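Local coordinates for malonyl CoA-acyl carrier protein transacylase (Staphylococcus aureus, PDB 3IM9) that catalyses transfer of the malonyl group from malonyl-CoA to holo acyl carrier protein, releasing CoA, in bacterial fatty acid biosynthesis, at residues Gln128-Pro131 with Thr132-Ser136; Glu268-Asp272 with Gln273-His277. One frame throughout, in Å; residues are numbered along the deposited sequence.

Interaction 1. Residues Gln128-Pro131 with Thr132-Ser136; sequences QAFP and TGVGS
V134 sends its two methyl groups to two different neighbours: CG1 goes to the ring of F130 and CG2 to the ring of P131. This short loop illustrates how a tight turn can bring side chains three and four residues apart into contact. The F130 and V134 side chains cross at about a right angle, and V134 CG1 meets the phenyl ring obliquely, 3.8 Å from F130 CD2. That branch stands opposite the backbone N across the first torsion (chi1 171°), while CG2, opposite the carbonyl carbon, takes the side nearer the proline. V134 CG2 comes within 3.9 Å of P131 CD, the ring carbon next to the proline nitrogen.

The backbone holds the valine in this place. From P131 to V134 the chain makes a type II beta turn, closed by a hydrogen bond from V134 N to P131 O of 3.2 Å, with an N-H...O angle of 155°. G133 has a positive phi of 100°, where a side chain would press against the preceding carbonyl oxygen, and glycine suits the position. A water adds a second link: its oxygen accepts from G135 N at 2.9 Å and lies at hydrogen-bonding distance from P131 O, to which it probably donates, so the carbonyl that closes the turn is probably also tied, through the water, to the first residue of the next strand.

Beyond the turn, F130 packs on P205 and V213, and V134 is hydrogen-bonded through its backbone to K179. The phenylalanine side chain lies about 11 Å from that of H207, probably an active-site residue by analogy with relatives. The arrangement is a type II turn with glycine at its third position, leading the chain from helix 112-128 into strand 135-141 of the mixed sheet.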
# COMPACT_ATOMS: atom_id res chain seq x y z
N GLN A 128 -9.69 -14.82 2.92
CA GLN A 128 -10.29 -16.16 2.72
C GLN A 128 -9.57 -17.01 1.73
O GLN A 128 -10.01 -18.16 1.49
CB GLN A 128 -11.75 -16.00 2.27
CG GLN A 128 -12.62 -15.19 3.35
CD GLN A 128 -14.01 -14.78 2.80
OE1 GLN A 128 -14.57 -15.43 1.93
NE2 GLN A 128 -14.55 -13.68 3.32
N ALA A 129 -8.46 -16.55 1.17
CA ALA A 129 -7.86 -17.25 0.04
C ALA A 129 -7.38 -18.65 0.48
O ALA A 129 -7.57 -19.67 -0.28
CB ALA A 129 -6.75 -16.44 -0.59
N PHE A 130 -6.75 -18.75 1.64
CA PHE A 130 -6.19 -20.03 2.12
C PHE A 130 -6.57 -20.23 3.57
O PHE A 130 -6.66 -19.28 4.32
CB PHE A 130 -4.66 -20.06 1.98
CG PHE A 130 -4.19 -20.04 0.58
CD1 PHE A 130 -3.95 -18.81 -0.07
CD2 PHE A 130 -4.07 -21.21 -0.16
CE1 PHE A 130 -3.55 -18.76 -1.39
CE2 PHE A 130 -3.68 -21.18 -1.51
CZ PHE A 130 -3.39 -19.94 -2.13
N PRO A 131 -6.79 -21.50 3.98
CA PRO A 131 -7.02 -21.76 5.37
C PRO A 131 -5.85 -21.36 6.25
O PRO A 131 -4.69 -21.31 5.76
CB PRO A 131 -7.20 -23.29 5.38
CG PRO A 131 -7.31 -23.75 3.92
CD PRO A 131 -6.65 -22.67 3.11
N THR A 132 -6.12 -21.11 7.53
CA THR A 132 -5.10 -20.73 8.51
C THR A 132 -3.96 -21.75 8.45
O THR A 132 -4.18 -23.00 8.44
CB THR A 132 -5.64 -20.73 9.98
OG1 THR A 132 -6.74 -19.82 10.04
CG2 THR A 132 -4.61 -20.17 10.92
N GLY A 133 -2.72 -21.23 8.39
CA GLY A 133 -1.63 -22.10 8.51
C GLY A 133 -0.99 -22.50 7.17
O GLY A 133 0.10 -23.11 7.18
N VAL A 134 -1.63 -22.21 6.02
CA VAL A 134 -1.12 -22.66 4.69
C VAL A 134 -0.06 -21.67 4.18
O VAL A 134 0.97 -22.10 3.65
CB VAL A 134 -2.28 -22.77 3.72
CG1 VAL A 134 -1.81 -23.01 2.33
CG2 VAL A 134 -3.16 -24.04 4.15
N GLY A 135 -0.36 -20.36 4.23
CA GLY A 135 0.58 -19.35 3.64
C GLY A 135 0.83 -18.25 4.61
O GLY A 135 0.00 -17.93 5.51
N SER A 136 2.01 -17.67 4.46
CA SER A 136 2.34 -16.58 5.38
C SER A 136 3.36 -15.63 4.73
O SER A 136 3.66 -15.76 3.53
CB SER A 136 2.92 -17.23 6.64
OG SER A 136 3.05 -16.24 7.68
O HOH W 1 -2.97 -19.23 4.96

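Interaction 2. Residues Glu268-Asp272 with Gln273-His277; sequences EWLID and QGVDH
The backbone turns back on the end of helix 263-272, where G274 N bonds to I271 O at 2.9 Å and the positive phi of G274 (97°) then turns V275 N back to L270 O at 3.1 Å. L270 O also accepts from Q273 N, and the two donors approach from opposite faces of its carbonyl plane, so one oxygen is gripped twice. Q273 N makes a further, weak bond to W269 O.

Among the side chains, Q273 folds over W269. Its first torsion (chi1 -53°), with CG opposite the carbonyl carbon, lays Q273 CG over the indole as a CH-pi contact, 3.8 Å from the centroid of the six-membered ring of W269 and nearly along the ring normal. A bend at the second torsion then turns the amide across the same indole, its plane inclined 34° to the ring. Alongside, L270 and V275 point the same way, with L270 CD2 4.0 Å from V275 CG2. I271 contributes through its backbone: I271 CA makes a CH...O contact with V275 O at 3.6 Å, and a water donates to both I271 O and V275 O, bridging helix and strand.

L270 and V275 both rest on F92 of strand 92-95, while V275 also touches H11 and A13 of strand 11-16. Taken together, the paired bonds and the glycine at positive phi form a Schellman motif, here ending the helix and delivering the chain into strand 275-281 of the parallel sheet.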
# COMPACT_ATOMS: atom_id res chain seq x y z
N GLU A 268 12.36 5.03 -7.19
CA GLU A 268 13.51 5.44 -8.07
C GLU A 268 12.97 6.04 -9.38
O GLU A 268 13.51 7.08 -9.86
CB GLU A 268 14.41 4.27 -8.31
CG GLU A 268 15.16 3.97 -6.98
CD GLU A 268 16.17 2.84 -7.09
OE1 GLU A 268 15.95 1.99 -7.98
OE2 GLU A 268 17.07 2.84 -6.18
N TRP A 269 11.89 5.51 -9.92
CA TRP A 269 11.34 5.98 -11.20
C TRP A 269 10.84 7.38 -10.97
O TRP A 269 11.05 8.27 -11.82
CB TRP A 269 10.23 5.07 -11.64
CG TRP A 269 9.71 5.43 -13.02
CD1 TRP A 269 10.14 4.90 -14.24
CD2 TRP A 269 8.61 6.31 -13.33
NE1 TRP A 269 9.36 5.39 -15.27
CE2 TRP A 269 8.43 6.28 -14.76
CE3 TRP A 269 7.78 7.17 -12.54
CZ2 TRP A 269 7.43 7.05 -15.40
CZ3 TRP A 269 6.78 7.91 -13.17
CH2 TRP A 269 6.63 7.84 -14.59
N LEU A 270 10.26 7.65 -9.81
CA LEU A 270 9.70 8.94 -9.58
C LEU A 270 10.79 9.93 -9.40
O LEU A 270 10.71 11.05 -9.99
CB LEU A 270 8.84 8.90 -8.26
CG LEU A 270 7.47 8.36 -8.63
CD1 LEU A 270 6.68 8.05 -7.30
CD2 LEU A 270 6.63 9.30 -9.47
N ILE A 271 11.85 9.55 -8.71
CA ILE A 271 12.99 10.49 -8.51
C ILE A 271 13.67 10.76 -9.89
O ILE A 271 14.00 11.94 -10.19
CB ILE A 271 13.96 9.89 -7.53
CG1 ILE A 271 13.26 9.81 -6.13
CG2 ILE A 271 15.25 10.77 -7.44
CD1 ILE A 271 14.10 9.10 -5.08
N ASP A 272 13.73 9.76 -10.74
CA ASP A 272 14.28 9.97 -12.07
C ASP A 272 13.39 10.86 -12.98
O ASP A 272 13.86 11.33 -13.98
CB ASP A 272 14.48 8.63 -12.72
CG ASP A 272 15.62 7.84 -12.12
OD1 ASP A 272 16.39 8.32 -11.31
OD2 ASP A 272 15.70 6.68 -12.50
N GLN A 273 12.15 11.09 -12.61
CA GLN A 273 11.36 12.07 -13.34
C GLN A 273 11.41 13.45 -12.75
O GLN A 273 10.67 14.40 -13.23
CB GLN A 273 9.90 11.71 -13.37
CG GLN A 273 9.56 10.30 -13.85
CD GLN A 273 10.46 9.74 -14.96
OE1 GLN A 273 11.06 8.63 -14.84
NE2 GLN A 273 10.52 10.46 -16.05
N GLY A 274 12.18 13.60 -11.71
CA GLY A 274 12.32 14.91 -11.03
C GLY A 274 11.46 15.13 -9.78
O GLY A 274 11.37 16.23 -9.30
N VAL A 275 10.84 14.04 -9.27
CA VAL A 275 10.25 14.16 -7.95
C VAL A 275 11.28 14.31 -6.90
O VAL A 275 12.14 13.45 -6.71
CB VAL A 275 9.33 12.94 -7.65
CG1 VAL A 275 8.70 13.15 -6.26
CG2 VAL A 275 8.24 12.87 -8.66
N ASP A 276 11.19 15.43 -6.18
CA ASP A 276 12.08 15.68 -5.05
C ASP A 276 11.34 15.97 -3.74
O ASP A 276 11.92 16.40 -2.78
CB ASP A 276 13.12 16.78 -5.35
CG ASP A 276 12.49 18.03 -5.72
OD1 ASP A 276 13.24 18.94 -6.16
OD2 ASP A 276 11.27 18.18 -5.63
N HIS A 277 10.04 15.74 -3.78
CA HIS A 277 9.24 15.95 -2.56
C HIS A 277 8.12 14.88 -2.61
O HIS A 277 7.37 14.76 -3.56
CB HIS A 277 8.59 17.36 -2.61
CG HIS A 277 7.87 17.74 -1.32
ND1 HIS A 277 7.04 18.86 -1.21
CD2 HIS A 277 7.85 17.15 -0.09
CE1 HIS A 277 6.57 18.93 0.02
NE2 HIS A 277 7.03 17.90 0.72
O HOH W 2 14.50 14.13 -8.27

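Both contacts illustrate one principle, a glycine at positive phi reversing the chain between a helix and a strand, applied at two remote places of a single acyl transferase domain. Interaction 1 comes first along the chain and leads from helix 112-128 into strand 135-141 of the mixed sheet; interaction 2 follows, leading from helix 263-272 into strand 275-281 of the four-stranded parallel sheet. Their centres are about 37 Å apart, their nearest atoms about 24 Å, and they lie on opposite sides of the chain's centre without touching. Each therefore shapes the entry to a different sheet, and interaction 2 lies away from the active-site residues and the calcium site.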